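Local coordinates for sugar ABC transporter, sugar-binding protein (Streptococcus pneumoniae, PDB 2I58) that probably captures raffinose outside the cell for an ABC sugar importer, the linked galactose, glucose and fructose units being bound here, at residues 61-66 and 281-286; 162-167 and 240-245; 185-190 and 351-356. All coordinates share one frame; numbering follows the deposited sequence.

The three contacts stand around one bound sugar, their centres 20 to 24 Å apart. Contact 1 pairs two strands of the five-stranded mixed sheet in one lobe. Across the cleft, contact 2 joins the start of helix 165-176 to strand 240-244 of the three-stranded antiparallel sheet, and contact 3 joins the end of helix 179-186 to the loop before helix 357-369. Along the chain the segments run 61-66, 162-167, 185-190, 240-245, 281-286, 351-356: contact 2 is nested within contact 1, while contact 3 crosses both. Contacts 2 and 3 touch through N165 and E356. The chain thus passes between lobes, as expected of a solute-binding protein that holds its ligand in the cleft.

Contact 1. Residues 61-66 and 281-286; sequences VVNIYP and LAWSIS. With GLC (alpha-D-glucopyranose), chain C; GLA (alpha-D-galactopyranose), chain B.
A282 carries a weak hydrogen bond on its carbonyl: I64 N comes to A282 O at 3.0 Å with a bent angle of 131°. Its methyl CB packs 3.8 Å from P66 CD, where segment 61-66 has left the sheet. Between these two points Y65 turns to the ligand, with C6 of the glucose over one face of its ring and a weak hydrogen bond from Y65 OH to the glucose O4.

W283 stands opposite N63 in a non-hydrogen-bonded antiparallel pair. With CG beside the backbone N (chi1 -71°), the indole rises from the strand with CD1 toward segment 61-66, 3.9 Å from N63 CB. V61 CG1 rests on one ring face near the rim, 3.8 Å above the plane; L281 CD2 lies on the opposite face, and the rings of Y10, F298 and F111 also meet the indole. The sheet runs 35-40, 6-11, 61-63, 282-285, 109-110, with 282-285 antiparallel to its neighbours, the strand order of type II periplasmic binding protein lobes.

S284 makes the hydrogen-bonded pair with V62: V62 N to S284 O is 2.9 Å and S284 N to V62 O is 3.1 Å, both fairly straight. Its OG lies against I64 CG2 and is bonded to N108 and Y107. I285 then pairs with V61, CA to CA 4.7 Å, and sends its side chain onto helix 292-303.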
loop_
_atom_site.group_PDB
_atom_site.type_symbol
_atom_site.label_atom_id
_atom_site.label_comp_id
_atom_site.label_asym_id
_atom_site.label_seq_id
_atom_site.Cartn_x
_atom_site.Cartn_y
_atom_site.Cartn_z
ATOM N N VAL A 61 -6.638 -15.024 13.926
ATOM C CA VAL A 61 -6.852 -13.672 13.472
ATOM C C VAL A 61 -5.977 -13.541 12.288
ATOM O O VAL A 61 -4.884 -14.041 12.289
ATOM C CB VAL A 61 -6.368 -12.640 14.491
ATOM C CG1 VAL A 61 -6.641 -11.167 13.985
ATOM C CG2 VAL A 61 -6.952 -12.930 15.887
ATOM N N VAL A 62 -6.423 -12.845 11.265
ATOM C CA VAL A 62 -5.587 -12.713 10.059
ATOM C C VAL A 62 -5.449 -11.284 9.615
ATOM O O VAL A 62 -6.416 -10.555 9.553
ATOM C CB VAL A 62 -6.146 -13.452 8.846
ATOM C CG1 VAL A 62 -5.278 -13.119 7.616
ATOM C CG2 VAL A 62 -6.195 -14.937 9.100
ATOM N N ASN A 63 -4.240 -10.903 9.275
ATOM C CA ASN A 63 -4.058 -9.615 8.716
ATOM C C ASN A 63 -4.274 -9.782 7.251
ATOM O O ASN A 63 -3.399 -10.258 6.581
ATOM C CB ASN A 63 -2.671 -9.064 9.017
ATOM C CG ASN A 63 -2.361 -7.814 8.234
ATOM O OD1 ASN A 63 -3.254 -7.086 7.795
ATOM N ND2 ASN A 63 -1.090 -7.586 8.005
ATOM N N ILE A 64 -5.448 -9.394 6.775
ATOM C CA ILE A 64 -5.832 -9.537 5.376
ATOM C C ILE A 64 -6.327 -8.159 4.863
ATOM O O ILE A 64 -7.122 -7.487 5.521
ATOM C CB ILE A 64 -6.922 -10.640 5.187
ATOM C CG1 ILE A 64 -7.292 -10.748 3.721
ATOM C CG2 ILE A 64 -8.164 -10.313 5.965
ATOM C CD1 ILE A 64 -8.111 -11.981 3.372
ATOM N N TYR A 65 -5.863 -7.761 3.683
ATOM C CA TYR A 65 -6.110 -6.439 3.196
ATOM C C TYR A 65 -7.484 -6.459 2.579
ATOM O O TYR A 65 -7.728 -7.231 1.655
ATOM C CB TYR A 65 -5.056 -6.022 2.204
ATOM C CG TYR A 65 -3.678 -6.081 2.800
ATOM C CD1 TYR A 65 -3.256 -5.180 3.778
ATOM C CD2 TYR A 65 -2.800 -7.067 2.428
ATOM C CE1 TYR A 65 -1.954 -5.260 4.349
ATOM C CE2 TYR A 65 -1.514 -7.151 2.986
ATOM C CZ TYR A 65 -1.095 -6.247 3.933
ATOM O OH TYR A 65 0.166 -6.403 4.434
ATOM N N PRO A 66 -8.371 -5.565 3.043
ATOM C CA PRO A 66 -9.807 -5.654 2.931
ATOM C C PRO A 66 -10.413 -5.375 1.582
ATOM O O PRO A 66 -11.640 -5.497 1.424
ATOM C CB PRO A 66 -10.268 -4.584 3.897
ATOM C CG PRO A 66 -9.244 -3.568 3.795
ATOM C CD PRO A 66 -7.968 -4.315 3.708
ATOM N N LEU A 281 -3.275 -1.883 8.386
ATOM C CA LEU A 281 -3.349 -2.840 9.455
ATOM C C LEU A 281 -4.825 -3.145 9.480
ATOM O O LEU A 281 -5.620 -2.312 9.949
ATOM C CB LEU A 281 -2.846 -2.340 10.800
ATOM C CG LEU A 281 -2.870 -3.403 11.933
ATOM C CD1 LEU A 281 -1.661 -4.311 11.884
ATOM C CD2 LEU A 281 -2.935 -2.699 13.282
ATOM N N ALA A 282 -5.178 -4.324 8.953
ATOM C CA ALA A 282 -6.559 -4.729 8.807
ATOM C C ALA A 282 -6.694 -6.195 9.132
ATOM O O ALA A 282 -6.061 -7.005 8.488
ATOM C CB ALA A 282 -7.015 -4.505 7.401
ATOM N N TRP A 283 -7.581 -6.493 10.086
ATOM C CA TRP A 283 -7.750 -7.779 10.718
ATOM C C TRP A 283 -9.152 -8.262 10.532
ATOM O O TRP A 283 -10.085 -7.468 10.605
ATOM C CB TRP A 283 -7.514 -7.650 12.205
ATOM C CG TRP A 283 -6.082 -7.411 12.515
ATOM C CD1 TRP A 283 -5.050 -7.375 11.620
ATOM C CD2 TRP A 283 -5.484 -7.261 13.809
ATOM N NE1 TRP A 283 -3.866 -7.214 12.272
ATOM C CE2 TRP A 283 -4.103 -7.141 13.619
ATOM C CE3 TRP A 283 -5.975 -7.238 15.098
ATOM C CZ2 TRP A 283 -3.211 -6.952 14.684
ATOM C CZ3 TRP A 283 -5.090 -7.038 16.149
ATOM C CH2 TRP A 283 -3.733 -6.894 15.939
ATOM N N SER A 284 -9.263 -9.583 10.297
ATOM C CA SER A 284 -10.512 -10.331 10.228
ATOM C C SER A 284 -10.302 -11.593 11.013
ATOM O O SER A 284 -9.157 -12.042 11.123
ATOM C CB SER A 284 -10.786 -10.730 8.803
ATOM O OG SER A 284 -10.785 -9.578 8.008
ATOM N N ILE A 285 -11.406 -12.187 11.480
ATOM C CA ILE A 285 -11.379 -13.303 12.430
ATOM C C ILE A 285 -11.905 -14.573 11.844
ATOM O O ILE A 285 -12.996 -14.554 11.255
ATOM C CB ILE A 285 -12.322 -13.027 13.615
ATOM C CG1 ILE A 285 -11.932 -11.697 14.311
ATOM C CG2 ILE A 285 -12.277 -14.210 14.566
ATOM C CD1 ILE A 285 -12.557 -11.409 15.708
ATOM N N SER A 286 -11.222 -15.701 12.055
ATOM C CA SER A 286 -11.780 -16.987 11.554
ATOM C C SER A 286 -13.210 -17.282 12.060
ATOM O O SER A 286 -13.502 -17.199 13.258
ATOM C CB SER A 286 -10.865 -18.185 11.874
ATOM O OG SER A 286 -11.422 -19.461 11.482
HETATM C C1 GLC C . 3.292 -4.384 1.509
HETATM C C2 GLC C . 3.920 -3.772 2.736
HETATM C C3 GLC C . 2.979 -3.867 3.879
HETATM C C4 GLC C . 1.623 -3.289 3.495
HETATM C C5 GLC C . 1.108 -3.890 2.183
HETATM C C6 GLC C . -0.226 -3.279 1.677
HETATM O O1 GLC C . 3.288 -5.813 1.719
HETATM O O2 GLC C . 5.015 -4.562 3.069
HETATM O O3 GLC C . 3.630 -3.172 4.901
HETATM O O4 GLC C . 0.708 -3.652 4.516
HETATM O O5 GLC C . 2.053 -3.756 1.164
HETATM O O6 GLC C . -0.508 -3.920 0.513
HETATM C C1 GLA B . -1.172 -3.268 -0.601
HETATM C C2 GLA B . -2.301 -4.180 -1.090
HETATM C C3 GLA B . -1.711 -5.357 -1.848
HETATM C C4 GLA B . -0.762 -4.864 -2.902
HETATM C C5 GLA B . 0.317 -3.983 -2.308
HETATM C C6 GLA B . 1.080 -3.354 -3.456
HETATM O O2 GLA B . -3.089 -4.570 0.070
HETATM O O3 GLA B . -2.759 -6.047 -2.495
HETATM O O4 GLA B . -1.532 -4.090 -3.859
HETATM O O5 GLA B . -0.230 -2.885 -1.621
HETATM O O6 GLA B . 1.738 -2.179 -2.970
#

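Contact 2. Residues 162-167 and 240-245; sequences WTLNGY and MTPNGS. With FRU (beta-D-fructofuranose), chain D.
L164 and P242 meet at a slant: the methyl CD2 of the leucine lies 3.5 Å from CG of the proline ring. CD1 continues the leucine chain outward (chi2 -173°), leaving CD2 as the branch turned to P242. The same proline is approached by Y167, whose CD1 comes 4.3 Å from P242 CB. P242 is thus touched by two side chains three residues apart, and Y116 of the neighbouring strand packs on both of them. The hydroxyl of Y167 is bound farther off, by the carbonyl of V207.

A second line of side chains leads from the strand to the sugar. T163 presents its methyl CG2 to the amide of N243, at 3.7 Å from ND2, because OG1 occupies the position between backbone N and carbonyl carbon (chi1 55°), where the carbonyl of D160 binds it. That methyl also lies on one face of the W162 indole, 3.8 Å above its plane and toward the rim. On the opposite indole face, O1 of the fructose sits over the ring centre at 3.5 Å. The N243 amide is steadied by its other end: OD1 accepts G244 N at 3.0 Å, in the carbonyl plane, and has a weak further bond from W246 NE1.

Strand 240-244 is an outer strand of the antiparallel sheet, beside 116-121, and L164 and Y167 pack across both strands. T163 links the W162 indole to N243 of that outer strand, and a tryptophan face turned to the sugar is a common feature of carbohydrate-binding clefts, as in other sugar-binding proteins of this superfamily.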
loop_
_atom_site.group_PDB
_atom_site.type_symbol
_atom_site.label_atom_id
_atom_site.label_comp_id
_atom_site.label_asym_id
_atom_site.label_seq_id
_atom_site.Cartn_x
_atom_site.Cartn_y
_atom_site.Cartn_z
ATOM N N TRP A 162 6.488 -5.186 -6.842
ATOM C CA TRP A 162 5.338 -4.564 -6.176
ATOM C C TRP A 162 5.572 -3.070 -5.756
ATOM O O TRP A 162 4.640 -2.259 -5.764
ATOM C CB TRP A 162 4.892 -5.405 -4.997
ATOM C CG TRP A 162 5.953 -5.600 -4.050
ATOM C CD1 TRP A 162 6.931 -6.538 -4.105
ATOM C CD2 TRP A 162 6.199 -4.828 -2.879
ATOM N NE1 TRP A 162 7.767 -6.423 -3.023
ATOM C CE2 TRP A 162 7.336 -5.375 -2.249
ATOM C CE3 TRP A 162 5.556 -3.734 -2.285
ATOM C CZ2 TRP A 162 7.865 -4.850 -1.064
ATOM C CZ3 TRP A 162 6.087 -3.203 -1.078
ATOM C CH2 TRP A 162 7.234 -3.767 -0.497
ATOM N N THR A 163 6.801 -2.673 -5.427
ATOM C CA THR A 163 6.979 -1.331 -4.939
ATOM C C THR A 163 6.422 -0.332 -5.919
ATOM O O THR A 163 6.203 0.812 -5.512
ATOM C CB THR A 163 8.448 -0.951 -4.626
ATOM O OG1 THR A 163 9.264 -1.175 -5.765
ATOM C CG2 THR A 163 9.012 -1.771 -3.472
ATOM N N LEU A 164 6.198 -0.733 -7.184
ATOM C CA LEU A 164 5.736 0.204 -8.214
ATOM C C LEU A 164 4.275 0.018 -8.650
ATOM O O LEU A 164 3.756 0.730 -9.560
ATOM C CB LEU A 164 6.655 0.153 -9.412
ATOM C CG LEU A 164 8.003 0.875 -9.321
ATOM C CD1 LEU A 164 8.638 0.839 -10.659
ATOM C CD2 LEU A 164 7.879 2.353 -8.861
ATOM N N ASN A 165 3.598 -0.927 -8.001
ATOM C CA ASN A 165 2.169 -1.154 -8.247
ATOM C C ASN A 165 1.348 0.135 -8.128
ATOM O O ASN A 165 0.568 0.513 -9.023
ATOM C CB ASN A 165 1.612 -2.185 -7.264
ATOM C CG ASN A 165 0.206 -2.597 -7.603
ATOM O OD1 ASN A 165 -0.143 -2.744 -8.785
ATOM N ND2 ASN A 165 -0.629 -2.779 -6.572
ATOM N N GLY A 166 1.523 0.811 -7.009
ATOM C CA GLY A 166 0.750 2.024 -6.779
ATOM C C GLY A 166 1.090 3.103 -7.764
ATOM O O GLY A 166 0.243 3.914 -8.103
ATOM N N TYR A 167 2.327 3.095 -8.254
ATOM C CA TYR A 167 2.753 4.134 -9.202
ATOM C C TYR A 167 1.956 4.076 -10.522
ATOM O O TYR A 167 1.171 4.952 -10.841
ATOM C CB TYR A 167 4.249 3.999 -9.451
ATOM C CG TYR A 167 4.822 5.109 -10.263
ATOM C CD1 TYR A 167 5.111 6.365 -9.702
ATOM C CD2 TYR A 167 5.105 4.919 -11.562
ATOM C CE1 TYR A 167 5.648 7.409 -10.480
ATOM C CE2 TYR A 167 5.632 5.960 -12.341
ATOM C CZ TYR A 167 5.899 7.188 -11.809
ATOM O OH TYR A 167 6.394 8.121 -12.667
ATOM N N MET A 240 14.795 10.635 -4.002
ATOM C CA MET A 240 13.392 10.335 -3.857
ATOM C C MET A 240 13.197 8.843 -4.007
ATOM O O MET A 240 14.028 8.178 -4.635
ATOM C CB MET A 240 12.615 10.969 -5.000
ATOM C CG MET A 240 12.723 12.441 -5.202
ATOM S SD MET A 240 11.652 12.920 -6.621
ATOM C CE MET A 240 12.580 12.140 -7.942
ATOM N N THR A 241 12.081 8.321 -3.528
ATOM C CA THR A 241 11.721 6.959 -3.854
ATOM C C THR A 241 10.202 6.784 -3.821
ATOM O O THR A 241 9.582 7.186 -2.851
ATOM C CB THR A 241 12.511 5.938 -2.948
ATOM O OG1 THR A 241 12.237 4.580 -3.358
ATOM C CG2 THR A 241 12.180 6.126 -1.495
ATOM N N PRO A 242 9.594 6.199 -4.902
ATOM C CA PRO A 242 8.152 6.022 -5.054
ATOM C C PRO A 242 7.792 4.750 -4.329
ATOM O O PRO A 242 8.418 3.736 -4.549
ATOM C CB PRO A 242 7.988 5.815 -6.550
ATOM C CG PRO A 242 9.117 5.049 -6.913
ATOM C CD PRO A 242 10.263 5.583 -6.058
ATOM N N ASN A 243 6.847 4.865 -3.404
ATOM C CA ASN A 243 6.554 3.835 -2.442
ATOM C C ASN A 243 5.394 4.308 -1.633
ATOM O O ASN A 243 4.842 5.327 -1.956
ATOM C CB ASN A 243 7.751 3.476 -1.545
ATOM C CG ASN A 243 7.879 1.955 -1.376
ATOM O OD1 ASN A 243 6.868 1.252 -1.127
ATOM N ND2 ASN A 243 9.091 1.429 -1.591
ATOM N N GLY A 244 5.025 3.559 -0.600
ATOM C CA GLY A 244 3.804 3.800 0.165
ATOM C C GLY A 244 4.049 4.010 1.632
ATOM O O GLY A 244 5.103 3.688 2.180
ATOM N N SER A 245 3.029 4.495 2.295
ATOM C CA SER A 245 3.193 4.972 3.646
ATOM C C SER A 245 3.838 3.982 4.581
ATOM O O SER A 245 4.217 4.333 5.685
ATOM C CB SER A 245 1.819 5.292 4.219
ATOM O OG SER A 245 1.058 4.099 4.395
HETATM C C1 FRU D . 5.169 -6.837 1.008
HETATM C C2 FRU D . 3.664 -6.958 1.078
HETATM C C3 FRU D . 3.437 -8.353 1.632
HETATM C C4 FRU D . 2.116 -8.763 1.018
HETATM C C5 FRU D . 2.169 -8.159 -0.362
HETATM C C6 FRU D . 0.752 -7.753 -0.739
HETATM O O1 FRU D . 5.449 -7.487 -0.246
HETATM O O3 FRU D . 3.338 -8.314 3.050
HETATM O O4 FRU D . 1.964 -10.183 0.942
HETATM O O5 FRU D . 3.066 -7.048 -0.273
HETATM O O6 FRU D . 0.547 -7.643 -2.185
#

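Contact 3. Residues 185-190 and 351-356; sequences YLRYSQ and QYWTSE. With GLA (alpha-D-galactopyranose), chain B.
The nearest CA atoms, of R187 and W353, are 7.5 Å apart, at the point where helix 179-186 gives way to loop and faces the loop before helix 357-369. Side chains fill the interval. R187 folds at chi2 (78°) and sends NE to Y352 O, 3.0 Å away in a nearly straight bond of 174°. The oxygen lies in the guanidinium plane, whereas the donor stands 39° out of the carbonyl plane.

Y188 flanks this bond. Its CE1 lies over the centre of the guanidinium, and its hydroxyl reaches across at a slant to Y352, with OH 3.2 Å from CB. Deeper in, L186 CD1 touches CZ2 of the W353 indole at 4.2 Å. The indole belongs to an aromatic cluster with F359, F382 and F383, and its NE1 is bonded to N183, which ties the loop to helices 179-186 and 372-383.

Farther along this loop lies part of the sugar-binding cleft of the solute-binding fold. E356, the N-cap residue of helix 357-369, extends straight beyond CG and takes two neighbouring hydroxyls of the galactose on one carboxylate: O4 donates to E356 OE1 at 2.7 Å and O3 to E356 OE2 at 2.6 Å. Q350 and Q67 add bonds to the same sugar, and E356 OE2 has a weak one to O6 of the fructose.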
loop_
_atom_site.group_PDB
_atom_site.type_symbol
_atom_site.label_atom_id
_atom_site.label_comp_id
_atom_site.label_asym_id
_atom_site.label_seq_id
_atom_site.Cartn_x
_atom_site.Cartn_y
_atom_site.Cartn_z
ATOM N N TYR A 185 -11.201 1.757 -18.419
ATOM C CA TYR A 185 -10.229 1.655 -19.514
ATOM C C TYR A 185 -9.554 0.265 -19.582
ATOM O O TYR A 185 -9.549 -0.358 -20.651
ATOM C CB TYR A 185 -9.148 2.739 -19.400
ATOM C CG TYR A 185 -8.142 2.688 -20.533
ATOM C CD1 TYR A 185 -8.522 2.985 -21.840
ATOM C CD2 TYR A 185 -6.828 2.306 -20.313
ATOM C CE1 TYR A 185 -7.621 2.911 -22.894
ATOM C CE2 TYR A 185 -5.922 2.230 -21.365
ATOM C CZ TYR A 185 -6.327 2.541 -22.651
ATOM O OH TYR A 185 -5.429 2.466 -23.692
ATOM N N LEU A 186 -8.999 -0.198 -18.458
ATOM C CA LEU A 186 -8.272 -1.455 -18.410
ATOM C C LEU A 186 -9.170 -2.740 -18.388
ATOM O O LEU A 186 -8.943 -3.709 -19.121
ATOM C CB LEU A 186 -7.308 -1.466 -17.194
ATOM C CG LEU A 186 -6.197 -0.415 -16.983
ATOM C CD1 LEU A 186 -5.449 -0.692 -15.695
ATOM C CD2 LEU A 186 -5.219 -0.363 -18.126
ATOM N N ARG A 187 -10.199 -2.734 -17.558
ATOM C CA ARG A 187 -10.783 -3.975 -17.074
ATOM C C ARG A 187 -12.181 -4.239 -17.597
ATOM O O ARG A 187 -12.450 -5.350 -18.000
ATOM C CB ARG A 187 -10.745 -3.997 -15.534
ATOM C CG ARG A 187 -11.710 -4.962 -14.856
ATOM C CD ARG A 187 -11.251 -6.412 -14.876
ATOM N NE ARG A 187 -12.225 -7.271 -14.192
ATOM C CZ ARG A 187 -13.172 -7.963 -14.813
ATOM N NH1 ARG A 187 -13.267 -7.937 -16.131
ATOM N NH2 ARG A 187 -14.018 -8.705 -14.123
ATOM N N TYR A 188 -13.064 -3.241 -17.578
ATOM C CA TYR A 188 -14.455 -3.446 -18.025
ATOM C C TYR A 188 -14.719 -3.084 -19.493
ATOM O O TYR A 188 -15.882 -3.036 -19.910
ATOM C CB TYR A 188 -15.426 -2.708 -17.123
ATOM C CG TYR A 188 -15.442 -3.245 -15.719
ATOM C CD1 TYR A 188 -15.774 -4.573 -15.477
ATOM C CD2 TYR A 188 -15.130 -2.419 -14.620
ATOM C CE1 TYR A 188 -15.787 -5.088 -14.177
ATOM C CE2 TYR A 188 -15.134 -2.915 -13.306
ATOM C CZ TYR A 188 -15.466 -4.256 -13.095
ATOM O OH TYR A 188 -15.486 -4.767 -11.825
ATOM N N SER A 189 -13.635 -2.871 -20.252
ATOM C CA SER A 189 -13.639 -2.634 -21.705
ATOM C C SER A 189 -13.617 -3.952 -22.524
ATOM O O SER A 189 -13.569 -5.061 -21.968
ATOM C CB SER A 189 -12.402 -1.831 -22.065
ATOM O OG SER A 189 -11.238 -2.541 -21.653
ATOM N N GLN A 190 -13.653 -3.833 -23.848
ATOM C CA GLN A 190 -13.668 -5.011 -24.713
ATOM C C GLN A 190 -12.371 -5.808 -24.617
ATOM O O GLN A 190 -11.388 -5.284 -24.179
ATOM C CB GLN A 190 -13.935 -4.585 -26.166
ATOM C CG GLN A 190 -15.420 -4.318 -26.455
ATOM C CD GLN A 190 -16.326 -5.256 -25.677
ATOM O OE1 GLN A 190 -16.813 -4.892 -24.605
ATOM N NE2 GLN A 190 -16.502 -6.487 -26.177
ATOM N N GLN A 351 -9.006 -4.429 -6.792
ATOM C CA GLN A 351 -10.275 -4.720 -6.175
ATOM C C GLN A 351 -11.182 -5.547 -7.073
ATOM O O GLN A 351 -11.874 -6.446 -6.591
ATOM C CB GLN A 351 -10.994 -3.407 -5.815
ATOM C CG GLN A 351 -12.021 -3.576 -4.714
ATOM C CD GLN A 351 -12.834 -2.350 -4.440
ATOM O OE1 GLN A 351 -12.656 -1.300 -5.060
ATOM N NE2 GLN A 351 -13.754 -2.475 -3.501
ATOM N N TYR A 352 -11.166 -5.212 -8.360
ATOM C CA TYR A 352 -12.012 -5.808 -9.390
ATOM C C TYR A 352 -11.261 -6.757 -10.347
ATOM O O TYR A 352 -11.878 -7.369 -11.246
ATOM C CB TYR A 352 -12.705 -4.672 -10.156
ATOM C CG TYR A 352 -13.572 -3.834 -9.235
ATOM C CD1 TYR A 352 -14.694 -4.377 -8.612
ATOM C CD2 TYR A 352 -13.257 -2.520 -8.945
ATOM C CE1 TYR A 352 -15.469 -3.621 -7.745
ATOM C CE2 TYR A 352 -14.044 -1.762 -8.084
ATOM C CZ TYR A 352 -15.132 -2.319 -7.506
ATOM O OH TYR A 352 -15.884 -1.582 -6.668
ATOM N N TRP A 353 -9.951 -6.896 -10.128
ATOM C CA TRP A 353 -9.119 -7.843 -10.879
ATOM C C TRP A 353 -9.134 -9.225 -10.201
ATOM O O TRP A 353 -9.567 -9.345 -9.069
ATOM C CB TRP A 353 -7.665 -7.349 -10.988
ATOM C CG TRP A 353 -7.516 -5.938 -11.451
ATOM C CD1 TRP A 353 -8.499 -5.116 -11.917
ATOM C CD2 TRP A 353 -6.310 -5.189 -11.528
ATOM N NE1 TRP A 353 -7.993 -3.909 -12.226
ATOM C CE2 TRP A 353 -6.644 -3.918 -12.005
ATOM C CE3 TRP A 353 -4.985 -5.455 -11.190
ATOM C CZ2 TRP A 353 -5.690 -2.902 -12.185
ATOM C CZ3 TRP A 353 -4.030 -4.442 -11.358
ATOM C CH2 TRP A 353 -4.394 -3.186 -11.872
ATOM N N THR A 354 -8.625 -10.241 -10.892
ATOM C CA THR A 354 -8.517 -11.599 -10.352
ATOM C C THR A 354 -7.160 -11.869 -9.630
ATOM O O THR A 354 -7.025 -12.780 -8.813
ATOM C CB THR A 354 -8.723 -12.573 -11.490
ATOM O OG1 THR A 354 -7.775 -12.264 -12.519
ATOM C CG2 THR A 354 -10.147 -12.425 -12.054
ATOM N N SER A 355 -6.170 -11.039 -9.950
ATOM C CA SER A 355 -4.819 -11.057 -9.334
ATOM C C SER A 355 -4.086 -9.748 -9.639
ATOM O O SER A 355 -4.574 -8.934 -10.406
ATOM C CB SER A 355 -3.978 -12.200 -9.917
ATOM O OG SER A 355 -4.124 -12.218 -11.342
ATOM N N GLU A 356 -2.890 -9.579 -9.084
ATOM C CA GLU A 356 -2.089 -8.392 -9.388
ATOM C C GLU A 356 -0.605 -8.672 -9.685
ATOM O O GLU A 356 0.112 -7.738 -10.010
ATOM C CB GLU A 356 -2.185 -7.379 -8.233
ATOM C CG GLU A 356 -1.887 -7.996 -6.819
ATOM C CD GLU A 356 -1.848 -6.938 -5.666
ATOM O OE1 GLU A 356 -1.884 -5.703 -5.986
ATOM O OE2 GLU A 356 -1.771 -7.370 -4.461
HETATM C C1 GLA B . -1.172 -3.268 -0.601
HETATM C C2 GLA B . -2.301 -4.180 -1.090
HETATM C C3 GLA B . -1.711 -5.357 -1.848
HETATM C C4 GLA B . -0.762 -4.864 -2.902
HETATM C C5 GLA B . 0.317 -3.983 -2.308
HETATM C C6 GLA B . 1.080 -3.354 -3.456
HETATM O O2 GLA B . -3.089 -4.570 0.070
HETATM O O3 GLA B . -2.759 -6.047 -2.495
HETATM O O4 GLA B . -1.532 -4.090 -3.859
HETATM O O5 GLA B . -0.230 -2.885 -1.621
HETATM O O6 GLA B . 1.738 -2.179 -2.970
#